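PDB 4HKT: inositol 2-dehydrogenase from Sinorhizobium meliloti, which oxidises myo-inositol to 2-keto-myo-inositol (scyllo-inosose) with NAD+ as the hydride acceptor, the first step of myo-inositol degradation to acetyl-CoA. Local coordinates for residues 149-154 against 236-241; 78-83 against 104-109. All blocks are in the same frame, centred on the assembly; numbering follows the deposited sequence.

Contact 2 comes first along the chain and is complete before contact 1 opens; their centres lie 32 Å apart, on opposite sides of the chain's centre, and their nearest atoms are still about 20 Å from each other. Contact 2 sets helix 76-85 beside helix 100-112 in the NAD-binding Rossmann fold, where both pack on the same side of the parallel sheet that includes strands 66-69 and 89-93. Contact 1 pairs strands 144-152 and 237-244 within the mixed sheet of the C-terminal Gfo/Idh/MocA domain. Contact 2 thus packs two helices in the nucleotide-binding domain; contact 1 joins two strands of the C-terminal domain, whose sheet reaches a neighbouring subunit through Arg152, Arg239 and Glu241.

Contact 1. Residues 149-154 against 236-241; sequences ITSRDP and YDQRIE. With EDO (1,2-ethanediol), chain X; EDO (1,2-ethanediol), chain C.
Thr150 and Arg239 face each other as a hydrogen-bonded antiparallel pair: Thr150 N gives to Arg239 O at 3.1 Å, and Arg239 N returns to Thr150 O. Arg152 and Asp237 repeat the pattern two residues on, while Ile149 with Ile240 and Ser151 with Gln238 are non-hydrogen-bonded pairs, making strands 144-152 and 237-244 neighbours in the C-terminal mixed sheet. Asp237 O takes a second donor, Gln238 NE2 at 2.9 Å, from above the carbonyl plane.

Charge collects on the face of Thr150, Arg152, Asp237 and Arg239. Arg239, bent at chi3 (-80°), grips Asp237 side-on: NE meets OD1, and NH2 reaches OD2 at 2.8 Å, both oxygens using syn lone pairs. Arg152 NH1 lies 3.5 Å from Asp237 OD2, which is well out of the guanidinium plane, an attraction of charges alone. Arg152 NH1 also hydrogen-bonds Tyr234 OH and sits 3.6 Å from Arg239 NH2. Thr150 CG2 lies over one face of the Arg152 guanidinium, 3.4 Å from its plane and toward the rim.

On the face of Ile149, Ser151, Gln238 and Ile240, a water donates to both Ser151 OG and Arg239 O; OG also bonds Asp176. Ile149 CG1 meets Ile240 CG2 at 4.2 Å. At the loop end, a second water links Asp153 OD1 to Gln238 NE2, while Gln238 OE1 is hydrogen-bonded to Tyr280 OH; Asp153 OD1 touches the Tyr236 edge at CE1 (3.4 Å).

The two arginines would probably repel; Asp237 OD2, near both, with Glu241 of the second subunit bridging both, is likely to offset this, tying the sheet's charge balance to subunit assembly.

Contact 2. Residues 78-83 against 104-109; sequences DLIERF and RACLKV. With EDO (1,2-ethanediol), chain U.
Glu81, with the most surface buried here, reaches across to helix 100-112 through its carboxylate, where OE2 lies 3.4 Å from Cys106 CA and also meets Val109 CG2 at 3.6 Å. Beyond CG its chain is extended (chi2 175°), carrying CD out between the helices. The Glu81 and Val109 side chains cross at about a right angle, with Val109 CB 3.9 Å from Glu81 CG. Glu81 OE1 accepts a hydrogen bond from O2 of an ethanediol, probably from the crystallisation liquor, at 2.8 Å and forms a salt bridge with Arg102. Segments 78-83 and 104-109 run nearly parallel, 12° apart with axes 9.2 Å from each other, as expected of successive helices on one face of a Rossmann fold, the strand 89-93 leading from one to the other. An alanine in place of Glu81 would probably leave Arg102 without one of its acid partners and open a gap beside Val109 and Cys106. Cys106, its SG anti to the backbone N (chi1 177°), turns its sulfur to Ile80, touching CG2 at 3.6 Å and CD1 at 4.0 Å. Ile96 packs against both Ile80 and Cys106, while Ile80 also rests on Ile69 and Cys92 of the parallel sheet.

Contact 1. Residues 149-154 against 236-241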
ATOM      1  N   ILE B 149      -6.353 -15.949   9.787  1.00 16.44           N
ATOM      2  CA  ILE B 149      -7.598 -15.168   9.933  1.00 16.20           C
ATOM      3  C   ILE B 149      -7.419 -14.336  11.176  1.00 15.72           C
ATOM      4  O   ILE B 149      -7.150 -14.876  12.246  1.00 16.24           O
ATOM      5  CB  ILE B 149      -8.831 -16.071  10.086  1.00 15.62           C
ATOM      6  CG1 ILE B 149      -9.081 -16.883   8.841  1.00 15.61           C
ATOM      7  CG2 ILE B 149     -10.113 -15.277  10.414  1.00 15.70           C
ATOM      8  CD1 ILE B 149     -10.057 -18.012   9.063  1.00 15.26           C
ATOM      9  N   THR B 150      -7.574 -13.023  11.031  1.00 16.86           N
ATOM     10  CA  THR B 150      -7.508 -12.101  12.125  1.00 15.61           C
ATOM     11  C   THR B 150      -8.779 -11.284  12.182  1.00 16.66           C
ATOM     12  O   THR B 150      -9.133 -10.597  11.197  1.00 17.35           O
ATOM     13  CB  THR B 150      -6.346 -11.152  11.955  1.00 17.64           C
ATOM     14  OG1 THR B 150      -5.146 -11.932  11.848  1.00 19.18           O
ATOM     15  CG2 THR B 150      -6.245 -10.199  13.168  1.00 18.72           C
ATOM     16  N   SER B 151      -9.447 -11.337  13.328  1.00 16.34           N
ATOM     17  CA  SER B 151     -10.691 -10.593  13.532  1.00 16.96           C
ATOM     18  C   SER B 151     -10.597  -9.869  14.859  1.00 17.08           C
ATOM     19  O   SER B 151     -10.217 -10.471  15.851  1.00 16.03           O
ATOM     20  CB  SER B 151     -11.919 -11.509  13.484  1.00 16.75           C
ATOM     21  OG  SER B 151     -12.075 -12.086  12.180  1.00 18.21           O
ATOM     22  N   ARG B 152     -10.886  -8.559  14.855  1.00 16.89           N
ATOM     23  CA  ARG B 152     -10.822  -7.745  16.055  1.00 17.36           C
ATOM     24  C   ARG B 152     -11.980  -6.787  16.015  1.00 19.07           C
ATOM     25  O   ARG B 152     -12.125  -6.035  15.041  1.00 17.15           O
ATOM     26  CB  ARG B 152      -9.492  -6.966  16.173  1.00 18.10           C
ATOM     27  CG  ARG B 152      -8.266  -7.886  16.179  1.00 19.11           C
ATOM     28  CD  ARG B 152      -6.937  -7.178  16.271  1.00 19.68           C
ATOM     29  NE  ARG B 152      -5.889  -8.185  16.248  1.00 18.69           N
ATOM     30  CZ  ARG B 152      -4.677  -8.046  15.725  1.00 19.64           C
ATOM     31  NH1 ARG B 152      -4.262  -6.919  15.201  1.00 19.57           N
ATOM     32  NH2 ARG B 152      -3.850  -9.085  15.719  1.00 22.68           N
ATOM     33  N   ASP B 153     -12.825  -6.872  17.034  1.00 20.37           N
ATOM     34  CA  ASP B 153     -13.964  -5.989  17.159  1.00 22.02           C
ATOM     35  C   ASP B 153     -13.510  -4.609  17.652  1.00 21.99           C
ATOM     36  O   ASP B 153     -12.452  -4.490  18.306  1.00 21.72           O
ATOM     37  CB  ASP B 153     -14.982  -6.582  18.139  1.00 22.20           C
ATOM     38  CG  ASP B 153     -15.775  -7.722  17.556  1.00 23.69           C
ATOM     39  OD1 ASP B 153     -15.631  -8.039  16.355  1.00 26.43           O
ATOM     40  OD2 ASP B 153     -16.560  -8.333  18.322  1.00 24.74           O
ATOM     41  N   PRO B 154     -14.327  -3.560  17.384  1.00 22.26           N
ATOM     42  CA  PRO B 154     -13.934  -2.235  17.827  1.00 22.33           C
ATOM     43  C   PRO B 154     -13.937  -2.166  19.353  1.00 22.78           C
ATOM     44  O   PRO B 154     -13.084  -1.531  19.945  1.00 23.58           O
ATOM     45  CB  PRO B 154     -14.986  -1.315  17.180  1.00 22.64           C
ATOM     46  CG  PRO B 154     -16.197  -2.184  17.042  1.00 23.82           C
ATOM     47  CD  PRO B 154     -15.663  -3.557  16.738  1.00 22.88           C
ATOM     48  N   TYR B 236     -12.719  -2.122  12.975  1.00 18.26           N
ATOM     49  CA  TYR B 236     -13.148  -3.468  12.767  1.00 18.68           C
ATOM     50  C   TYR B 236     -12.149  -4.183  11.845  1.00 19.37           C
ATOM     51  O   TYR B 236     -12.158  -3.984  10.630  1.00 20.17           O
ATOM     52  CB  TYR B 236     -14.538  -3.456  12.166  1.00 19.81           C
ATOM     53  CG  TYR B 236     -15.327  -4.749  12.191  1.00 21.53           C
ATOM     54  CD1 TYR B 236     -15.129  -5.715  13.186  1.00 22.60           C
ATOM     55  CD2 TYR B 236     -16.333  -4.975  11.242  1.00 22.42           C
ATOM     56  CE1 TYR B 236     -15.903  -6.856  13.228  1.00 24.43           C
ATOM     57  CE2 TYR B 236     -17.109  -6.098  11.276  1.00 23.10           C
ATOM     58  CZ  TYR B 236     -16.898  -7.035  12.268  1.00 24.66           C
ATOM     59  OH  TYR B 236     -17.689  -8.144  12.292  1.00 27.24           O
ATOM     60  N   ASP B 237     -11.256  -4.945  12.453  1.00 18.21           N
ATOM     61  CA  ASP B 237     -10.170  -5.625  11.745  1.00 18.54           C
ATOM     62  C   ASP B 237     -10.668  -6.956  11.225  1.00 17.33           C
ATOM     63  O   ASP B 237     -11.112  -7.762  11.978  1.00 18.64           O
ATOM     64  CB  ASP B 237      -8.982  -5.804  12.712  1.00 18.28           C
ATOM     65  CG  ASP B 237      -7.689  -6.219  12.019  1.00 19.59           C
ATOM     66  OD1 ASP B 237      -7.684  -6.533  10.788  1.00 19.46           O
ATOM     67  OD2 ASP B 237      -6.669  -6.241  12.742  1.00 21.21           O
ATOM     68  N   GLN B 238     -10.654  -7.147   9.917  1.00 18.29           N
ATOM     69  CA  GLN B 238     -11.219  -8.327   9.303  1.00 18.68           C
ATOM     70  C   GLN B 238     -10.307  -8.749   8.169  1.00 19.56           C
ATOM     71  O   GLN B 238     -10.500  -8.351   7.024  1.00 18.43           O
ATOM     72  CB  GLN B 238     -12.631  -8.046   8.726  1.00 18.94           C
ATOM     73  CG  GLN B 238     -13.689  -7.587   9.722  1.00 19.65           C
ATOM     74  CD  GLN B 238     -14.258  -8.742  10.481  1.00 20.11           C
ATOM     75  OE1 GLN B 238     -15.186  -9.402  10.019  1.00 20.24           O
ATOM     76  NE2 GLN B 238     -13.725  -8.992  11.665  1.00 19.09           N
ATOM     77  N   ARG B 239      -9.298  -9.555   8.482  1.00 20.06           N
ATOM     78  CA  ARG B 239      -8.347 -10.009   7.465  1.00 19.06           C
ATOM     79  C   ARG B 239      -8.356 -11.500   7.278  1.00 17.61           C
ATOM     80  O   ARG B 239      -8.579 -12.250   8.214  1.00 19.11           O
ATOM     81  CB  ARG B 239      -6.956  -9.580   7.837  1.00 19.73           C
ATOM     82  CG  ARG B 239      -6.705  -8.119   7.540  1.00 20.27           C
ATOM     83  CD  ARG B 239      -5.341  -7.779   8.095  1.00 21.53           C
ATOM     84  NE  ARG B 239      -5.373  -7.548   9.528  1.00 20.43           N
ATOM     85  CZ  ARG B 239      -4.345  -7.759  10.358  1.00 22.04           C
ATOM     86  NH1 ARG B 239      -3.216  -8.279   9.921  1.00 20.73           N
ATOM     87  NH2 ARG B 239      -4.456  -7.461  11.649  1.00 22.87           N
ATOM     88  N   ILE B 240      -8.123 -11.925   6.044  1.00 17.09           N
ATOM     89  CA  ILE B 240      -7.927 -13.330   5.756  1.00 16.89           C
ATOM     90  C   ILE B 240      -6.741 -13.435   4.801  1.00 17.18           C
ATOM     91  O   ILE B 240      -6.469 -12.538   3.971  1.00 14.90           O
ATOM     92  CB  ILE B 240      -9.157 -14.016   5.152  1.00 16.70           C
ATOM     93  CG1 ILE B 240      -9.551 -13.347   3.806  1.00 16.68           C
ATOM     94  CG2 ILE B 240     -10.329 -13.980   6.124  1.00 16.70           C
ATOM     95  CD1 ILE B 240     -10.574 -14.145   3.020  1.00 15.96           C
ATOM     96  N   GLU B 241      -6.054 -14.541   4.938  1.00 17.56           N
ATOM     97  CA  GLU B 241      -4.886 -14.839   4.123  1.00 18.73           C
ATOM     98  C   GLU B 241      -4.789 -16.327   3.919  1.00 17.65           C
ATOM     99  O   GLU B 241      -5.035 -17.115   4.869  1.00 19.66           O
ATOM    100  CB  GLU B 241      -3.629 -14.289   4.793  1.00 21.92           C
ATOM    101  CG  GLU B 241      -2.396 -14.568   3.934  1.00 26.28           C
ATOM    102  CD  GLU B 241      -1.068 -14.198   4.573  1.00 32.14           C
ATOM    103  OE1 GLU B 241      -1.030 -13.771   5.738  1.00 33.20           O
ATOM    104  OE2 GLU B 241      -0.045 -14.336   3.858  1.00 38.96           O
TER
HETATM  105  C1  EDO X 407     -20.288  -9.576  18.628  1.00 43.23           C
HETATM  106  O1  EDO X 407     -21.241 -10.049  19.580  1.00 35.81           O
HETATM  107  C2  EDO X 407     -19.608 -10.720  17.867  1.00 43.41           C
HETATM  108  O2  EDO X 407     -18.350 -10.268  17.362  1.00 37.53           O
HETATM  109  C1  EDO C 401      -0.680 -11.329  -0.590  1.00 30.09           C
HETATM  110  O1  EDO C 401      -0.423 -10.125   0.148  1.00 29.49           O
HETATM  111  C2  EDO C 401      -0.706 -12.530   0.360  1.00 33.45           C
HETATM  112  O2  EDO C 401       0.604 -12.824   0.867  1.00 39.56           O
HETATM  113  O   HOH W   1     -11.450 -11.859   9.310  1.00 22.31           O
HETATM  114  O   HOH W   2     -15.217 -10.199  14.259  1.00 30.94           O

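Contact 2. Residues 78-83 against 104-109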
ATOM      1  N   ASP B  78     -36.453 -22.364  17.845  1.00 20.24           N
ATOM      2  CA  ASP B  78     -37.903 -22.520  17.895  1.00 21.27           C
ATOM      3  C   ASP B  78     -38.541 -21.783  16.717  1.00 19.87           C
ATOM      4  O   ASP B  78     -39.464 -22.277  16.094  1.00 19.63           O
ATOM      5  CB  ASP B  78     -38.437 -21.942  19.214  1.00 24.22           C
ATOM      6  CG  ASP B  78     -38.190 -22.848  20.402  1.00 25.94           C
ATOM      7  OD1 ASP B  78     -37.795 -24.009  20.216  1.00 29.12           O
ATOM      8  OD2 ASP B  78     -38.385 -22.393  21.550  1.00 32.73           O
ATOM      9  N   LEU B  79     -38.046 -20.601  16.422  1.00 19.38           N
ATOM     10  CA  LEU B  79     -38.598 -19.829  15.318  1.00 19.35           C
ATOM     11  C   LEU B  79     -38.321 -20.484  13.977  1.00 19.66           C
ATOM     12  O   LEU B  79     -39.215 -20.532  13.113  1.00 20.43           O
ATOM     13  CB  LEU B  79     -38.105 -18.401  15.348  1.00 19.94           C
ATOM     14  CG  LEU B  79     -38.790 -17.542  16.398  1.00 20.43           C
ATOM     15  CD1 LEU B  79     -38.078 -16.212  16.482  1.00 21.65           C
ATOM     16  CD2 LEU B  79     -40.282 -17.338  16.104  1.00 22.28           C
ATOM     17  N   ILE B  80     -37.126 -21.058  13.808  1.00 19.36           N
ATOM     18  CA  ILE B  80     -36.820 -21.816  12.594  1.00 19.10           C
ATOM     19  C   ILE B  80     -37.806 -22.977  12.454  1.00 19.72           C
ATOM     20  O   ILE B  80     -38.392 -23.177  11.391  1.00 19.90           O
ATOM     21  CB  ILE B  80     -35.359 -22.353  12.574  1.00 18.82           C
ATOM     22  CG1 ILE B  80     -34.366 -21.201  12.503  1.00 18.59           C
ATOM     23  CG2 ILE B  80     -35.176 -23.293  11.400  1.00 19.81           C
ATOM     24  CD1 ILE B  80     -32.944 -21.576  12.924  1.00 17.89           C
ATOM     25  N   GLU B  81     -38.012 -23.753  13.508  1.00 19.59           N
ATOM     26  CA  GLU B  81     -38.937 -24.895  13.419  1.00 20.41           C
ATOM     27  C   GLU B  81     -40.381 -24.457  13.076  1.00 20.93           C
ATOM     28  O   GLU B  81     -41.050 -25.083  12.243  1.00 21.12           O
ATOM     29  CB  GLU B  81     -38.932 -25.696  14.729  1.00 23.20           C
ATOM     30  CG  GLU B  81     -37.657 -26.467  14.959  1.00 25.16           C
ATOM     31  CD  GLU B  81     -37.585 -27.159  16.312  1.00 30.54           C
ATOM     32  OE1 GLU B  81     -38.312 -26.743  17.246  1.00 35.19           O
ATOM     33  OE2 GLU B  81     -36.752 -28.089  16.455  1.00 28.52           O
ATOM     34  N   ARG B  82     -40.846 -23.390  13.706  1.00 21.01           N
ATOM     35  CA  ARG B  82     -42.183 -22.866  13.457  1.00 21.55           C
ATOM     36  C   ARG B  82     -42.352 -22.393  11.988  1.00 24.06           C
ATOM     37  O   ARG B  82     -43.356 -22.713  11.316  1.00 20.89           O
ATOM     38  CB  ARG B  82     -42.474 -21.700  14.381  1.00 22.05           C
ATOM     39  CG  ARG B  82     -42.838 -22.052  15.816  1.00 24.64           C
ATOM     40  CD  ARG B  82     -42.824 -20.803  16.681  1.00 24.67           C
ATOM     41  NE  ARG B  82     -43.959 -19.966  16.357  1.00 26.58           N
ATOM     42  CZ  ARG B  82     -44.282 -18.820  16.948  1.00 26.07           C
ATOM     43  NH1 ARG B  82     -43.547 -18.312  17.919  1.00 24.21           N
ATOM     44  NH2 ARG B  82     -45.371 -18.168  16.535  1.00 28.12           N
ATOM     45  N   PHE B  83     -41.373 -21.656  11.476  1.00 21.25           N
ATOM     46  CA  PHE B  83     -41.537 -21.127  10.133  1.00 21.94           C
ATOM     47  C   PHE B  83     -41.318 -22.197   9.081  1.00 22.82           C
ATOM     48  O   PHE B  83     -41.948 -22.150   7.998  1.00 24.82           O
ATOM     49  CB  PHE B  83     -40.738 -19.828   9.941  1.00 21.68           C
ATOM     50  CG  PHE B  83     -41.397 -18.648  10.566  1.00 23.55           C
ATOM     51  CD1 PHE B  83     -42.272 -17.863   9.826  1.00 26.12           C
ATOM     52  CD2 PHE B  83     -41.227 -18.354  11.901  1.00 24.01           C
ATOM     53  CE1 PHE B  83     -42.926 -16.786  10.409  1.00 26.60           C
ATOM     54  CE2 PHE B  83     -41.851 -17.266  12.478  1.00 25.36           C
ATOM     55  CZ  PHE B  83     -42.714 -16.483  11.728  1.00 27.95           C
ATOM     56  N   ARG B 104     -29.196 -29.800  16.085  1.00 17.53           N
ATOM     57  CA  ARG B 104     -29.506 -31.066  15.414  1.00 17.64           C
ATOM     58  C   ARG B 104     -30.986 -31.384  15.330  1.00 18.37           C
ATOM     59  O   ARG B 104     -31.474 -31.804  14.279  1.00 18.77           O
ATOM     60  CB  ARG B 104     -28.742 -32.236  16.077  1.00 20.86           C
ATOM     61  CG  ARG B 104     -27.277 -32.348  15.627  1.00 22.57           C
ATOM     62  CD  ARG B 104     -26.637 -33.650  16.110  1.00 26.88           C
ATOM     63  NE  ARG B 104     -26.429 -33.569  17.554  1.00 30.43           N
ATOM     64  CZ  ARG B 104     -25.320 -33.112  18.149  1.00 33.67           C
ATOM     65  NH1 ARG B 104     -24.241 -32.728  17.439  1.00 32.97           N
ATOM     66  NH2 ARG B 104     -25.276 -33.084  19.478  1.00 35.55           N
ATOM     67  N   ALA B 105     -31.703 -31.154  16.420  1.00 18.11           N
ATOM     68  CA  ALA B 105     -33.141 -31.350  16.450  1.00 19.47           C
ATOM     69  C   ALA B 105     -33.833 -30.398  15.481  1.00 18.26           C
ATOM     70  O   ALA B 105     -34.748 -30.781  14.781  1.00 19.18           O
ATOM     71  CB  ALA B 105     -33.677 -31.126  17.869  1.00 20.25           C
ATOM     72  N   CYS B 106     -33.390 -29.154  15.464  1.00 18.55           N
ATOM     73  CA  CYS B 106     -33.915 -28.143  14.574  1.00 18.77           C
ATOM     74  C   CYS B 106     -33.723 -28.500  13.071  1.00 19.49           C
ATOM     75  O   CYS B 106     -34.665 -28.489  12.293  1.00 17.62           O
ATOM     76  CB  CYS B 106     -33.247 -26.826  14.942  1.00 20.08           C
ATOM     77  SG  CYS B 106     -33.657 -25.428  13.924  1.00 20.42           S
ATOM     78  N   LEU B 107     -32.498 -28.860  12.703  1.00 19.50           N
ATOM     79  CA  LEU B 107     -32.182 -29.286  11.342  1.00 18.80           C
ATOM     80  C   LEU B 107     -32.981 -30.517  10.892  1.00 20.26           C
ATOM     81  O   LEU B 107     -33.318 -30.630   9.735  1.00 18.81           O
ATOM     82  CB  LEU B 107     -30.676 -29.550  11.207  1.00 19.14           C
ATOM     83  CG  LEU B 107     -29.766 -28.334  11.510  1.00 18.47           C
ATOM     84  CD1 LEU B 107     -28.304 -28.662  11.258  1.00 20.28           C
ATOM     85  CD2 LEU B 107     -30.189 -27.078  10.743  1.00 20.67           C
ATOM     86  N   LYS B 108     -33.317 -31.414  11.810  1.00 21.28           N
ATOM     87  CA  LYS B 108     -34.171 -32.547  11.478  1.00 24.13           C
ATOM     88  C   LYS B 108     -35.579 -32.016  11.084  1.00 23.27           C
ATOM     89  O   LYS B 108     -36.129 -32.441  10.089  1.00 23.74           O
ATOM     90  CB  LYS B 108     -34.216 -33.550  12.636  1.00 28.68           C
ATOM     91  CG  LYS B 108     -34.762 -34.933  12.256  1.00 35.06           C
ATOM     92  CD  LYS B 108     -35.140 -35.764  13.482  1.00 38.64           C
ATOM     93  CE  LYS B 108     -35.679 -37.156  13.113  1.00 43.74           C
ATOM     94  NZ  LYS B 108     -36.593 -37.140  11.926  1.00 42.91           N
ATOM     95  N   VAL B 109     -36.121 -31.037  11.799  1.00 20.62           N
ATOM     96  CA  VAL B 109     -37.403 -30.480  11.426  1.00 20.38           C
ATOM     97  C   VAL B 109     -37.285 -29.804  10.056  1.00 21.74           C
ATOM     98  O   VAL B 109     -38.179 -29.959   9.200  1.00 23.72           O
ATOM     99  CB  VAL B 109     -37.929 -29.486  12.473  1.00 20.10           C
ATOM    100  CG1 VAL B 109     -39.194 -28.805  11.972  1.00 20.24           C
ATOM    101  CG2 VAL B 109     -38.143 -30.176  13.828  1.00 19.72           C
TER
HETATM  102  C1  EDO U 404     -41.828 -24.167  18.562  1.00 34.81           C
HETATM  103  O1  EDO U 404     -43.201 -24.311  18.170  1.00 36.30           O
HETATM  104  C2  EDO U 404     -40.911 -24.976  17.662  1.00 34.90           C
HETATM  105  O2  EDO U 404     -41.060 -26.399  17.802  1.00 37.28           O